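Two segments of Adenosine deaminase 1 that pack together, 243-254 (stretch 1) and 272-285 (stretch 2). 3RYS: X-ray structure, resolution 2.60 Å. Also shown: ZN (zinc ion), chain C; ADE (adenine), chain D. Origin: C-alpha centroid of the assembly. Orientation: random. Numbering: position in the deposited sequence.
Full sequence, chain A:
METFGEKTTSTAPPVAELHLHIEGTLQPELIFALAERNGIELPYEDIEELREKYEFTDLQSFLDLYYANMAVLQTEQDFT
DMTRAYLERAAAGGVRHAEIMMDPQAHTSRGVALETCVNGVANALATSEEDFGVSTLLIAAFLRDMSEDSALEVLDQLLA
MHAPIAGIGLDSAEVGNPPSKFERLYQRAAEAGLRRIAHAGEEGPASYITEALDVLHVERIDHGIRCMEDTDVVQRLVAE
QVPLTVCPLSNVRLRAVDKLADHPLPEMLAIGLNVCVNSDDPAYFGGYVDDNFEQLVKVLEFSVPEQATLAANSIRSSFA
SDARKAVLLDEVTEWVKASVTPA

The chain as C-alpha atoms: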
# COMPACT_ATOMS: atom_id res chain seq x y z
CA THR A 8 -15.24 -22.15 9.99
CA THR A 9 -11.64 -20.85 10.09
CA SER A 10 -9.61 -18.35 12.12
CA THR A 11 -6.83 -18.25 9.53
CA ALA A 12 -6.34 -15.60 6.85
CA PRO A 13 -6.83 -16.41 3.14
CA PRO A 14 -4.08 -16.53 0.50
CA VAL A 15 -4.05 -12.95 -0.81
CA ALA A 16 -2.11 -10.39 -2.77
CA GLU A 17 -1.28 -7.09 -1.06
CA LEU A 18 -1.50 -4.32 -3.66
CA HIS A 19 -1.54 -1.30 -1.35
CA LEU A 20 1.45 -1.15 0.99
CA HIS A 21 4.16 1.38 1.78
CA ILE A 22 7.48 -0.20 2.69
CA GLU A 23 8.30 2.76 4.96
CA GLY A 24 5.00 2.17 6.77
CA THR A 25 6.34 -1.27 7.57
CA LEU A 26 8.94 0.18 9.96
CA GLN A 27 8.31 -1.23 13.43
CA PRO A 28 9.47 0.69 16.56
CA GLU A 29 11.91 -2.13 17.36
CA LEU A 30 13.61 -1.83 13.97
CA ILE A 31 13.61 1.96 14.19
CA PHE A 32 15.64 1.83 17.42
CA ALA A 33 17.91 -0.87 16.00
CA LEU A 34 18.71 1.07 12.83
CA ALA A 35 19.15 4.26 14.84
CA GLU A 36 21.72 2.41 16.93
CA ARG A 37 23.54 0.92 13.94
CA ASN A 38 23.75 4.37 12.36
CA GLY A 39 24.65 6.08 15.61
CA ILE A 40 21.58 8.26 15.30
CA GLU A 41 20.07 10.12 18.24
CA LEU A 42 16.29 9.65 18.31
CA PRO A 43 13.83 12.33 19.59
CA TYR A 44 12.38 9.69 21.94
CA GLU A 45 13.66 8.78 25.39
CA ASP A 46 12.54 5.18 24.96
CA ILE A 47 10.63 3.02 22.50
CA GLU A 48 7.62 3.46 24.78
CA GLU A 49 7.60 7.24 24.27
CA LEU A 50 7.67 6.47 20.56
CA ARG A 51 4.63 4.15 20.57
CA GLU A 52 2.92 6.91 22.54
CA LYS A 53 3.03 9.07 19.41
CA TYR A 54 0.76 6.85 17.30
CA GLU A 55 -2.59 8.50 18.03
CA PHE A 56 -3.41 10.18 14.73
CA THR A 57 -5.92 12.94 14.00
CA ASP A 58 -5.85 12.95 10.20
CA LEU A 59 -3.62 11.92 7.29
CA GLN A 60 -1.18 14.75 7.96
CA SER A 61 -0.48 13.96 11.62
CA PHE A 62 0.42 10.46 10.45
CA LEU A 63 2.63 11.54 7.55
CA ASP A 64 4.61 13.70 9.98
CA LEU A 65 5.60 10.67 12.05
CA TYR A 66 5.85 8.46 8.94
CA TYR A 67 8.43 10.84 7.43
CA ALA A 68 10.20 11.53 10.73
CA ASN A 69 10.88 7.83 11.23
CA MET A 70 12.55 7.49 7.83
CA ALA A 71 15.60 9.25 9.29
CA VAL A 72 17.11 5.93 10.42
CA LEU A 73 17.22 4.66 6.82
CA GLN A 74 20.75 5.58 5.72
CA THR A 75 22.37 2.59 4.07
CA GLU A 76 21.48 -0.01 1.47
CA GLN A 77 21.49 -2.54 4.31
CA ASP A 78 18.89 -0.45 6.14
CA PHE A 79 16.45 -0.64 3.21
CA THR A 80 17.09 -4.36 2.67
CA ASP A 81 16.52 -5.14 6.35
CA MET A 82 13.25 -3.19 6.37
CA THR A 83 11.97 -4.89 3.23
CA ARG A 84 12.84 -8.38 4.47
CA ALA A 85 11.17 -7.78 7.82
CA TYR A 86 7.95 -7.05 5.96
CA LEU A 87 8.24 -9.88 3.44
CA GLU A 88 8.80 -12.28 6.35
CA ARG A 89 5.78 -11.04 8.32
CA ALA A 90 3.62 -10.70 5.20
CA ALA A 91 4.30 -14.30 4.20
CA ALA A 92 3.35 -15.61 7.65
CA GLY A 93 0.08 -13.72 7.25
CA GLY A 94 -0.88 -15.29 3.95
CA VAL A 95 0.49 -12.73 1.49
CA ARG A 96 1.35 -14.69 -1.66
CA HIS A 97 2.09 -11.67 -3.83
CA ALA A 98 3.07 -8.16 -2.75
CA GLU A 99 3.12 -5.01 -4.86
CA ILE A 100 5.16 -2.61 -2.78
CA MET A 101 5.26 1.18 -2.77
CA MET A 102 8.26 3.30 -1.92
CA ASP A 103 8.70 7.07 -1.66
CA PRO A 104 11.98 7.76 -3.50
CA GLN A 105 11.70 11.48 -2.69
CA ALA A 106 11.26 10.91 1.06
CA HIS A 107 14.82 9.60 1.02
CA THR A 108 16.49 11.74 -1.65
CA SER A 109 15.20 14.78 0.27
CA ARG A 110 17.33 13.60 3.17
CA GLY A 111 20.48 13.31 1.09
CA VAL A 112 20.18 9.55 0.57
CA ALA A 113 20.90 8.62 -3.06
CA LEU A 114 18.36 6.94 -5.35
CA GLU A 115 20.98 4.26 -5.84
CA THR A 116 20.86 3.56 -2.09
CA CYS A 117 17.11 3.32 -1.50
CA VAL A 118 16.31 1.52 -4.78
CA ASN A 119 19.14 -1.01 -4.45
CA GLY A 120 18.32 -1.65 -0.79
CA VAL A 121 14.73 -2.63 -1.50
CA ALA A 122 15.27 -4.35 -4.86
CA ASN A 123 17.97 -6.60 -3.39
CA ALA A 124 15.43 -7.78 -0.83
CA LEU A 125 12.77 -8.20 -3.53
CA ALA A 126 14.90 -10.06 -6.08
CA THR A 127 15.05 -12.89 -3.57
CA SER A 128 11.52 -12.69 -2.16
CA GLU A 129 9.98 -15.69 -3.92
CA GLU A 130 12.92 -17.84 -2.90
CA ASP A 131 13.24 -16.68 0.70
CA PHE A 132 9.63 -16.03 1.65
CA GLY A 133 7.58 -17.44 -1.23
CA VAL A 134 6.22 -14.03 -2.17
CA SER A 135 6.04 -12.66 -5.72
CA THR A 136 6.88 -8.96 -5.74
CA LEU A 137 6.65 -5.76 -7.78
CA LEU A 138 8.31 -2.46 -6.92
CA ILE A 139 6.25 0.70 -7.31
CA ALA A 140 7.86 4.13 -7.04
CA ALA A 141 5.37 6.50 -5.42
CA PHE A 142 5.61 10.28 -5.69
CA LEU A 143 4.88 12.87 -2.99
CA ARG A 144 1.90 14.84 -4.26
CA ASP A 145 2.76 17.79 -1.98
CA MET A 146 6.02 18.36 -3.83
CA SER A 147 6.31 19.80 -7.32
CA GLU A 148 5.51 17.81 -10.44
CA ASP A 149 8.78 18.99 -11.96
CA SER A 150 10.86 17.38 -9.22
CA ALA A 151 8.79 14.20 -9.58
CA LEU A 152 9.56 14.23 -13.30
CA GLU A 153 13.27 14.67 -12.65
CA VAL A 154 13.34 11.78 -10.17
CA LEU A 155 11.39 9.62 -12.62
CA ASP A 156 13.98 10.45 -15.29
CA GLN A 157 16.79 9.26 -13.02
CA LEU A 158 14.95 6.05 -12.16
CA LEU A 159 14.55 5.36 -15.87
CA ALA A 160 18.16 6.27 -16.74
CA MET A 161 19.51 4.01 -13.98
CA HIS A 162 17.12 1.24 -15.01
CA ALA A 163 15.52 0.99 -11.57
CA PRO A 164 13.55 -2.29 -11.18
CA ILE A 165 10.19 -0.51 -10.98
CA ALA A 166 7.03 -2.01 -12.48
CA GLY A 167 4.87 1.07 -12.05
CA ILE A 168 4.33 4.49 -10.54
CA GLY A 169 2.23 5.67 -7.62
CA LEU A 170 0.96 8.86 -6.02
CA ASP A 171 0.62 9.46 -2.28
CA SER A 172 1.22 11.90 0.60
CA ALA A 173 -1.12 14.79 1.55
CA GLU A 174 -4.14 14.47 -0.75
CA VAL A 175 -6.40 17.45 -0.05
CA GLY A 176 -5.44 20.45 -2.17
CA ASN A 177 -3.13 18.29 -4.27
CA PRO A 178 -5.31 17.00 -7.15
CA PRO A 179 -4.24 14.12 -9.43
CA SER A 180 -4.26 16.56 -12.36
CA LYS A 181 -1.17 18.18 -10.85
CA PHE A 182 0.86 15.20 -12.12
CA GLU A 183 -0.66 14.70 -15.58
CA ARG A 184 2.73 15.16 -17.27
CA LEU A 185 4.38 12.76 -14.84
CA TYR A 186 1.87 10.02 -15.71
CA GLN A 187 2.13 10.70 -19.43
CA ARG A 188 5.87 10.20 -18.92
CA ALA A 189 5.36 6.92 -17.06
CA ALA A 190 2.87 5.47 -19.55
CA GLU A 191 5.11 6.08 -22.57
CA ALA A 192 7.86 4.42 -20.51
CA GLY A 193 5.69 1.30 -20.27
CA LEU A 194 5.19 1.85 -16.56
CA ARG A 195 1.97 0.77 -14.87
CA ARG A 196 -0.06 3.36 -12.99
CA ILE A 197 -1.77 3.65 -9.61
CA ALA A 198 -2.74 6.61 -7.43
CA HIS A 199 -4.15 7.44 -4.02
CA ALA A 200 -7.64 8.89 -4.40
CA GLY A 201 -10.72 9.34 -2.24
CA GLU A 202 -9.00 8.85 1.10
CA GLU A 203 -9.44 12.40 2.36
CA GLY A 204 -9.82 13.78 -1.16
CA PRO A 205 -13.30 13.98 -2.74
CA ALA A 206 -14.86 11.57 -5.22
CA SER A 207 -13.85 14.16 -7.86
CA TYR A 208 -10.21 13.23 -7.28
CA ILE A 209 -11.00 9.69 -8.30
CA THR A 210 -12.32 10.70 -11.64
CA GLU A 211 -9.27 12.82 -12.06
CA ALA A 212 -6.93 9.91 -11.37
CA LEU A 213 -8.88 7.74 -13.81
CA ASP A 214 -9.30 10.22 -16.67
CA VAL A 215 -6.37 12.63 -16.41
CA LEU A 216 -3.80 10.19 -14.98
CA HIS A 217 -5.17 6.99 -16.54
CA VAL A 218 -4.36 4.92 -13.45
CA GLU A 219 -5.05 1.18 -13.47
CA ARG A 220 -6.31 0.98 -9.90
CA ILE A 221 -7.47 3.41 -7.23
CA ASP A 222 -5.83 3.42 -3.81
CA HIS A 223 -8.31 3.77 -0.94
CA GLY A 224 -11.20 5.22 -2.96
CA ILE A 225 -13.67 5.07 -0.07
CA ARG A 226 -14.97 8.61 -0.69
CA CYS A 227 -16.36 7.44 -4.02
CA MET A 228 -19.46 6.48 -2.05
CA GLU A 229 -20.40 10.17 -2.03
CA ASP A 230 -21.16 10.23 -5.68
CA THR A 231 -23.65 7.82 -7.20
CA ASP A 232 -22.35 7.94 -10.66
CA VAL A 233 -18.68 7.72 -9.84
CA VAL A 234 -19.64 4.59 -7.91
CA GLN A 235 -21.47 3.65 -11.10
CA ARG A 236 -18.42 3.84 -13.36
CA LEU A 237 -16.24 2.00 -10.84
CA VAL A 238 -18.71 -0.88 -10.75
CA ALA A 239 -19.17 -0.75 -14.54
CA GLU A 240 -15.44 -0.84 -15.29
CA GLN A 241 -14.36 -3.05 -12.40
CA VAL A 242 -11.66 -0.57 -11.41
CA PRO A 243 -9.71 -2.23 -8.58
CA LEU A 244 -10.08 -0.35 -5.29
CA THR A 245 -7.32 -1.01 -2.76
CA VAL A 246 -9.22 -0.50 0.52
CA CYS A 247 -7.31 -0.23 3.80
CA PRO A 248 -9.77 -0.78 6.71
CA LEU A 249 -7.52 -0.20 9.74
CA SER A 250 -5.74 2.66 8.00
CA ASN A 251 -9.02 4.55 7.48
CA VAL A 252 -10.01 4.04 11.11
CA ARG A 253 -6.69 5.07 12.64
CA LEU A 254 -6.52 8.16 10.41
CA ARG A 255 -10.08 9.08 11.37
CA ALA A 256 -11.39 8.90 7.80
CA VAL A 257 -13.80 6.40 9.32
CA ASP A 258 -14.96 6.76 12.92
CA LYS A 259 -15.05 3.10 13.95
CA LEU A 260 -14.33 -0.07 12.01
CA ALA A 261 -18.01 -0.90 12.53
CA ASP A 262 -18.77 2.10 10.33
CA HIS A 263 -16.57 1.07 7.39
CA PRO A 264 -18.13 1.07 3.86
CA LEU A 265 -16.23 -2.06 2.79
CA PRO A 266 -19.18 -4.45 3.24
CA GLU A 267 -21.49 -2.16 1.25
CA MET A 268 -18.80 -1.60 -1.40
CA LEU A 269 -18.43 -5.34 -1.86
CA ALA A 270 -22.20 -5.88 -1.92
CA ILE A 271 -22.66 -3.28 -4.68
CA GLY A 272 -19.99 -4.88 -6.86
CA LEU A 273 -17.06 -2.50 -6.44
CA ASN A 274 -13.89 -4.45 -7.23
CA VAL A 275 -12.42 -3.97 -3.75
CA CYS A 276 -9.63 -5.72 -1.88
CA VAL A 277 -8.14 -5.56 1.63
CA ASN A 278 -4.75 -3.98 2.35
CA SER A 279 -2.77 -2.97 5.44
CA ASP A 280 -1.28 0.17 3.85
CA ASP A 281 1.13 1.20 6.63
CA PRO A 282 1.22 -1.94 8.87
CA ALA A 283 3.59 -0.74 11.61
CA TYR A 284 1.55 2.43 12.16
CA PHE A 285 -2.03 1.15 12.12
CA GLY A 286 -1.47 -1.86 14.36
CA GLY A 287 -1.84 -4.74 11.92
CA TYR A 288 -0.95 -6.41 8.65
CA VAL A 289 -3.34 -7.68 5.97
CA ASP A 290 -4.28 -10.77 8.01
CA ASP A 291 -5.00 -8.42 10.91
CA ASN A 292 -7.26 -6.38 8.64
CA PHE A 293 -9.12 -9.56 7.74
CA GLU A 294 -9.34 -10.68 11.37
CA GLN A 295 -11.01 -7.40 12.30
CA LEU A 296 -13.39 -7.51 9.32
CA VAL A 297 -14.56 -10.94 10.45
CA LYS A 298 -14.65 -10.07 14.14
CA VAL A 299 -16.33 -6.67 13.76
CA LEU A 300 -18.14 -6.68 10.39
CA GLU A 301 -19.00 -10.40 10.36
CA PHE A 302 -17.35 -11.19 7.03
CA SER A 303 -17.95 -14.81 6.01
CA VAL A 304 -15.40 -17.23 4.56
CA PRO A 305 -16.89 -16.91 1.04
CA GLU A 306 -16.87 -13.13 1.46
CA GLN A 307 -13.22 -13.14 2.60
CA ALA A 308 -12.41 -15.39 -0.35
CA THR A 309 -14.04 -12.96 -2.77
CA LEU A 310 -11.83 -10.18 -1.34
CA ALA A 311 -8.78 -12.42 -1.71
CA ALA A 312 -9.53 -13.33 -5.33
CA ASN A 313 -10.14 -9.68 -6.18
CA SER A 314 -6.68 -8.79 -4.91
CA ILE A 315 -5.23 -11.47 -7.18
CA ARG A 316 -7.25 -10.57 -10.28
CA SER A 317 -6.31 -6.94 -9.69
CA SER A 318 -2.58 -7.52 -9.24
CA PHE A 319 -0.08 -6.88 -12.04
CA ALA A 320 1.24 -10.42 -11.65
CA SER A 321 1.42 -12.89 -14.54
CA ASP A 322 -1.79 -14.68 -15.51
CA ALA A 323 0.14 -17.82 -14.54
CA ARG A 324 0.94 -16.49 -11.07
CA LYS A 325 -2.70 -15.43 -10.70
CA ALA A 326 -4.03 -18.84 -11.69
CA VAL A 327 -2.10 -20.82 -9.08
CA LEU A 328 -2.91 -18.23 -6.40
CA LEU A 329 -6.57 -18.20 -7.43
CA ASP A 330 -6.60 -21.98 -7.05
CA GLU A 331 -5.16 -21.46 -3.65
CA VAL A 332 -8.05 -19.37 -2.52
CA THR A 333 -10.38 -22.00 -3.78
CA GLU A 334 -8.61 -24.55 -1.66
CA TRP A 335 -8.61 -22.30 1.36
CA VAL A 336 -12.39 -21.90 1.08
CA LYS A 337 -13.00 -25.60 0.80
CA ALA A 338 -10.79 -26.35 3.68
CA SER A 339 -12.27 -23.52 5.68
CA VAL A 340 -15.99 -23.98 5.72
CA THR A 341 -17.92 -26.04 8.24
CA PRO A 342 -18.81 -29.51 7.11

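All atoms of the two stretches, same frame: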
# COMPACT_ATOMS: atom_id res chain seq x y z
N PRO A 243 -10.13 -1.73 -9.90
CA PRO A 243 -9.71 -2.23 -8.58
C PRO A 243 -9.60 -1.10 -7.58
O PRO A 243 -9.02 -0.06 -7.89
CB PRO A 243 -8.32 -2.82 -8.86
CG PRO A 243 -8.30 -3.10 -10.33
CD PRO A 243 -9.15 -2.03 -10.95
N LEU A 244 -10.18 -1.30 -6.39
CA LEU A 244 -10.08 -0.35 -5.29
C LEU A 244 -9.31 -0.98 -4.12
O LEU A 244 -9.78 -1.93 -3.49
CB LEU A 244 -11.46 0.11 -4.83
CG LEU A 244 -11.94 1.49 -5.32
CD1 LEU A 244 -11.85 1.62 -6.83
CD2 LEU A 244 -13.36 1.78 -4.84
N THR A 245 -8.13 -0.45 -3.83
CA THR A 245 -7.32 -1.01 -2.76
C THR A 245 -7.68 -0.42 -1.38
O THR A 245 -7.02 0.49 -0.87
CB THR A 245 -5.80 -0.90 -3.07
OG1 THR A 245 -5.41 0.48 -3.15
CG2 THR A 245 -5.49 -1.58 -4.40
N VAL A 246 -8.74 -0.96 -0.79
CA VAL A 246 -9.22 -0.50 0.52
C VAL A 246 -8.29 -0.89 1.66
O VAL A 246 -7.73 -1.98 1.68
CB VAL A 246 -10.63 -1.04 0.82
CG1 VAL A 246 -11.16 -0.45 2.12
CG2 VAL A 246 -11.58 -0.75 -0.34
N CYS A 247 -8.15 0.01 2.63
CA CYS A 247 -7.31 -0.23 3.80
C CYS A 247 -8.11 0.08 5.07
O CYS A 247 -8.08 1.21 5.56
CB CYS A 247 -6.05 0.63 3.75
SG CYS A 247 -5.19 0.60 2.15
N PRO A 248 -8.82 -0.93 5.59
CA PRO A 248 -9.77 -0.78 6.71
C PRO A 248 -9.18 -0.13 7.96
O PRO A 248 -9.68 0.91 8.40
CB PRO A 248 -10.19 -2.22 7.00
CG PRO A 248 -10.00 -2.93 5.67
CD PRO A 248 -8.78 -2.31 5.08
N LEU A 249 -8.14 -0.73 8.54
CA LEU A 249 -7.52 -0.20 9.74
C LEU A 249 -6.91 1.17 9.51
O LEU A 249 -6.95 2.04 10.38
CB LEU A 249 -6.45 -1.16 10.26
CG LEU A 249 -6.96 -2.51 10.76
CD1 LEU A 249 -5.81 -3.31 11.38
CD2 LEU A 249 -8.10 -2.32 11.75
N SER A 250 -6.33 1.37 8.33
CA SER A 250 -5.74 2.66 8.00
C SER A 250 -6.79 3.77 8.12
O SER A 250 -6.57 4.79 8.79
CB SER A 250 -5.14 2.62 6.59
OG SER A 250 -4.62 3.88 6.23
N ASN A 251 -7.94 3.56 7.48
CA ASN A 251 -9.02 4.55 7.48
C ASN A 251 -9.53 4.86 8.88
O ASN A 251 -9.89 6.00 9.19
CB ASN A 251 -10.17 4.08 6.59
CG ASN A 251 -9.74 3.87 5.15
OD1 ASN A 251 -8.76 4.44 4.69
ND2 ASN A 251 -10.49 3.05 4.42
N VAL A 252 -9.56 3.84 9.74
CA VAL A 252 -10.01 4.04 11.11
C VAL A 252 -8.99 4.85 11.90
O VAL A 252 -9.33 5.85 12.54
CB VAL A 252 -10.28 2.69 11.83
CG1 VAL A 252 -10.45 2.92 13.32
CG2 VAL A 252 -11.52 2.03 11.26
N ARG A 253 -7.73 4.43 11.84
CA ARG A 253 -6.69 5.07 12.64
C ARG A 253 -6.35 6.49 12.17
O ARG A 253 -5.76 7.26 12.91
CB ARG A 253 -5.44 4.19 12.68
CG ARG A 253 -5.55 3.00 13.62
CD ARG A 253 -5.47 3.42 15.08
NE ARG A 253 -4.19 4.06 15.39
CZ ARG A 253 -3.08 3.40 15.71
NH1 ARG A 253 -1.96 4.07 15.95
NH2 ARG A 253 -3.07 2.07 15.78
N LEU A 254 -6.74 6.82 10.94
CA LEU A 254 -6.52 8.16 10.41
C LEU A 254 -7.78 9.00 10.52
O LEU A 254 -7.81 10.16 10.10
CB LEU A 254 -6.06 8.11 8.95
CG LEU A 254 -4.66 7.56 8.68
CD1 LEU A 254 -4.25 7.86 7.25
CD2 LEU A 254 -3.65 8.16 9.66
N GLY A 272 -20.78 -4.42 -5.73
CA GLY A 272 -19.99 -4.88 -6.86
C GLY A 272 -18.70 -4.13 -7.15
O GLY A 272 -18.04 -4.41 -8.14
N LEU A 273 -18.35 -3.17 -6.30
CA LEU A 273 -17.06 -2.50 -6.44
C LEU A 273 -15.95 -3.54 -6.31
O LEU A 273 -15.99 -4.39 -5.42
CB LEU A 273 -16.88 -1.42 -5.37
CG LEU A 273 -17.76 -0.17 -5.49
CD1 LEU A 273 -17.52 0.75 -4.31
CD2 LEU A 273 -17.47 0.55 -6.79
N ASN A 274 -14.98 -3.49 -7.22
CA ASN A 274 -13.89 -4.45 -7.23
C ASN A 274 -12.85 -4.17 -6.14
O ASN A 274 -11.71 -3.81 -6.42
CB ASN A 274 -13.22 -4.46 -8.60
CG ASN A 274 -12.12 -5.48 -8.70
OD1 ASN A 274 -12.13 -6.49 -7.99
ND2 ASN A 274 -11.16 -5.23 -9.59
N VAL A 275 -13.26 -4.35 -4.88
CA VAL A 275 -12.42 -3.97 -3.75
C VAL A 275 -11.58 -5.12 -3.21
O VAL A 275 -11.93 -6.29 -3.35
CB VAL A 275 -13.27 -3.42 -2.59
CG1 VAL A 275 -13.80 -2.03 -2.92
CG2 VAL A 275 -14.41 -4.38 -2.27
N CYS A 276 -10.46 -4.76 -2.58
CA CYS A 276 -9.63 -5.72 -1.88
C CYS A 276 -9.10 -5.11 -0.58
O CYS A 276 -9.16 -3.90 -0.39
CB CYS A 276 -8.49 -6.22 -2.76
SG CYS A 276 -7.28 -4.96 -3.24
N VAL A 277 -8.58 -5.96 0.29
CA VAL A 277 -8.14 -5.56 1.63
C VAL A 277 -6.63 -5.42 1.70
O VAL A 277 -5.89 -6.30 1.28
CB VAL A 277 -8.62 -6.58 2.68
CG1 VAL A 277 -8.12 -6.21 4.06
CG2 VAL A 277 -10.14 -6.68 2.66
N ASN A 278 -6.17 -4.29 2.25
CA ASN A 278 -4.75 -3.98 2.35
C ASN A 278 -4.41 -3.37 3.71
O ASN A 278 -5.27 -2.78 4.36
CB ASN A 278 -4.34 -3.03 1.22
CG ASN A 278 -4.73 -3.55 -0.15
OD1 ASN A 278 -5.89 -3.45 -0.56
ND2 ASN A 278 -3.76 -4.09 -0.87
N SER A 279 -3.15 -3.49 4.13
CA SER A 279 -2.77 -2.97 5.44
C SER A 279 -2.13 -1.57 5.35
O SER A 279 -2.02 -0.87 6.36
CB SER A 279 -1.86 -3.95 6.19
OG SER A 279 -0.61 -4.12 5.55
N ASP A 280 -1.73 -1.19 4.14
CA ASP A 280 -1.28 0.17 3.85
C ASP A 280 0.04 0.54 4.54
O ASP A 280 1.10 0.51 3.92
CB ASP A 280 -2.38 1.19 4.20
CG ASP A 280 -2.09 2.57 3.66
OD1 ASP A 280 -2.70 3.55 4.14
OD2 ASP A 280 -1.24 2.70 2.75
N ASP A 281 -0.04 0.90 5.82
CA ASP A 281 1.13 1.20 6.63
C ASP A 281 1.06 0.38 7.93
O ASP A 281 0.67 0.89 8.99
CB ASP A 281 1.20 2.71 6.94
CG ASP A 281 1.18 3.57 5.68
OD1 ASP A 281 2.26 3.77 5.09
OD2 ASP A 281 0.10 4.08 5.28
N PRO A 282 1.44 -0.90 7.85
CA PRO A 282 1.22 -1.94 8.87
C PRO A 282 1.79 -1.64 10.26
O PRO A 282 1.19 -2.03 11.25
CB PRO A 282 1.94 -3.16 8.29
CG PRO A 282 2.11 -2.88 6.85
CD PRO A 282 2.24 -1.41 6.72
N ALA A 283 2.94 -0.98 10.32
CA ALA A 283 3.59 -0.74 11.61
C ALA A 283 3.03 0.50 12.30
O ALA A 283 3.40 0.81 13.43
CB ALA A 283 5.10 -0.64 11.44
N TYR A 284 2.14 1.21 11.62
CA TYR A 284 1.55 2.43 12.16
C TYR A 284 0.07 2.27 12.54
O TYR A 284 -0.45 3.02 13.38
CB TYR A 284 1.70 3.59 11.17
CG TYR A 284 3.11 4.10 11.04
CD1 TYR A 284 4.04 3.45 10.24
CD2 TYR A 284 3.51 5.24 11.72
CE1 TYR A 284 5.33 3.91 10.13
CE2 TYR A 284 4.80 5.72 11.61
CZ TYR A 284 5.71 5.05 10.81
OH TYR A 284 7.00 5.52 10.70
N PHE A 285 -0.60 1.31 11.93
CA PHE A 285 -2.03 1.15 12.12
C PHE A 285 -2.36 -0.14 12.87
O PHE A 285 -3.51 -0.57 12.92
CB PHE A 285 -2.77 1.22 10.78
CG PHE A 285 -2.45 2.45 9.97
CD1 PHE A 285 -2.35 3.69 10.58
CD2 PHE A 285 -2.25 2.36 8.60
CE1 PHE A 285 -2.05 4.83 9.84
CE2 PHE A 285 -1.95 3.50 7.85
CZ PHE A 285 -1.85 4.73 8.47
ZN ZN C . -1.56 4.46 1.32
N9 ADE D . 1.75 7.83 2.48
C8 ADE D . 1.87 6.61 3.09
N7 ADE D . 0.72 6.01 3.33
C5 ADE D . -0.22 6.90 2.84
C6 ADE D . -1.63 6.87 2.79
N6 ADE D . -2.35 5.85 3.27
N1 ADE D . -2.27 7.93 2.24
C2 ADE D . -1.54 8.95 1.77
N3 ADE D . -0.21 9.10 1.76
C4 ADE D . 0.39 8.03 2.31
O HOH W 1 -5.33 -0.83 6.55

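Residues 243-254 and 272-285 of adenosine deaminase 1 meet first as neighbouring parallel strands, then as a short helix against a loop, burying 860 Å² in all. Backbone hydrogen bonds set the strand register, pairing L244 with V275, T245 with C276 and V246 with V277. L244 N donates to N274 O (2.9 Å) and C276 N to L244 O (3.0 Å), both nearly straight. Further along, the bonds from V246 N to C276 O (3.0 Å) and from N278 N to V246 O (2.8 Å) are bent and weak. CA-H...O contacts reinforce the ladder: P243 CA lies 3.3 Å from N274 O, V275 CA 3.3 Å from L244 O, and C247 CA 3.3 Å from N278 O.

Apolar packing follows the alternation of the strands. L244, V246, V275 and V277 share one face of the sheet, where V275 CG1 sits 3.7 Å from L244 CB and 3.6 Å from V246 CG2, so one methyl bridges two residues of the partner strand. T245 and C276 point to the other face, with T245 CG2 4.0 Å from C276 SG.

Beyond the strands, F285 gives up the largest area of any residue here, 127 Å². S250 CA lies over its ring, 3.9 Å from the centroid, in a CH-pi contact, while L254 CD2 approaches F285 CE1 obliquely at 3.7 Å. The R253 guanidinium has Y284 O and F285 CA over one face; R253 NH1 is 3.2 Å from Y284 O, but the angle is too poor for a hydrogen bond.

Polar contacts join the helix to the metal site. S250 OG donates to D280 OD1 (2.9 Å), while D280 OD2 binds zinc at 2.3 Å. A water O lies 3.0 Å from S250 N, whose proton it accepts, and 2.9 Å from N278 O, close enough to link the two backbones.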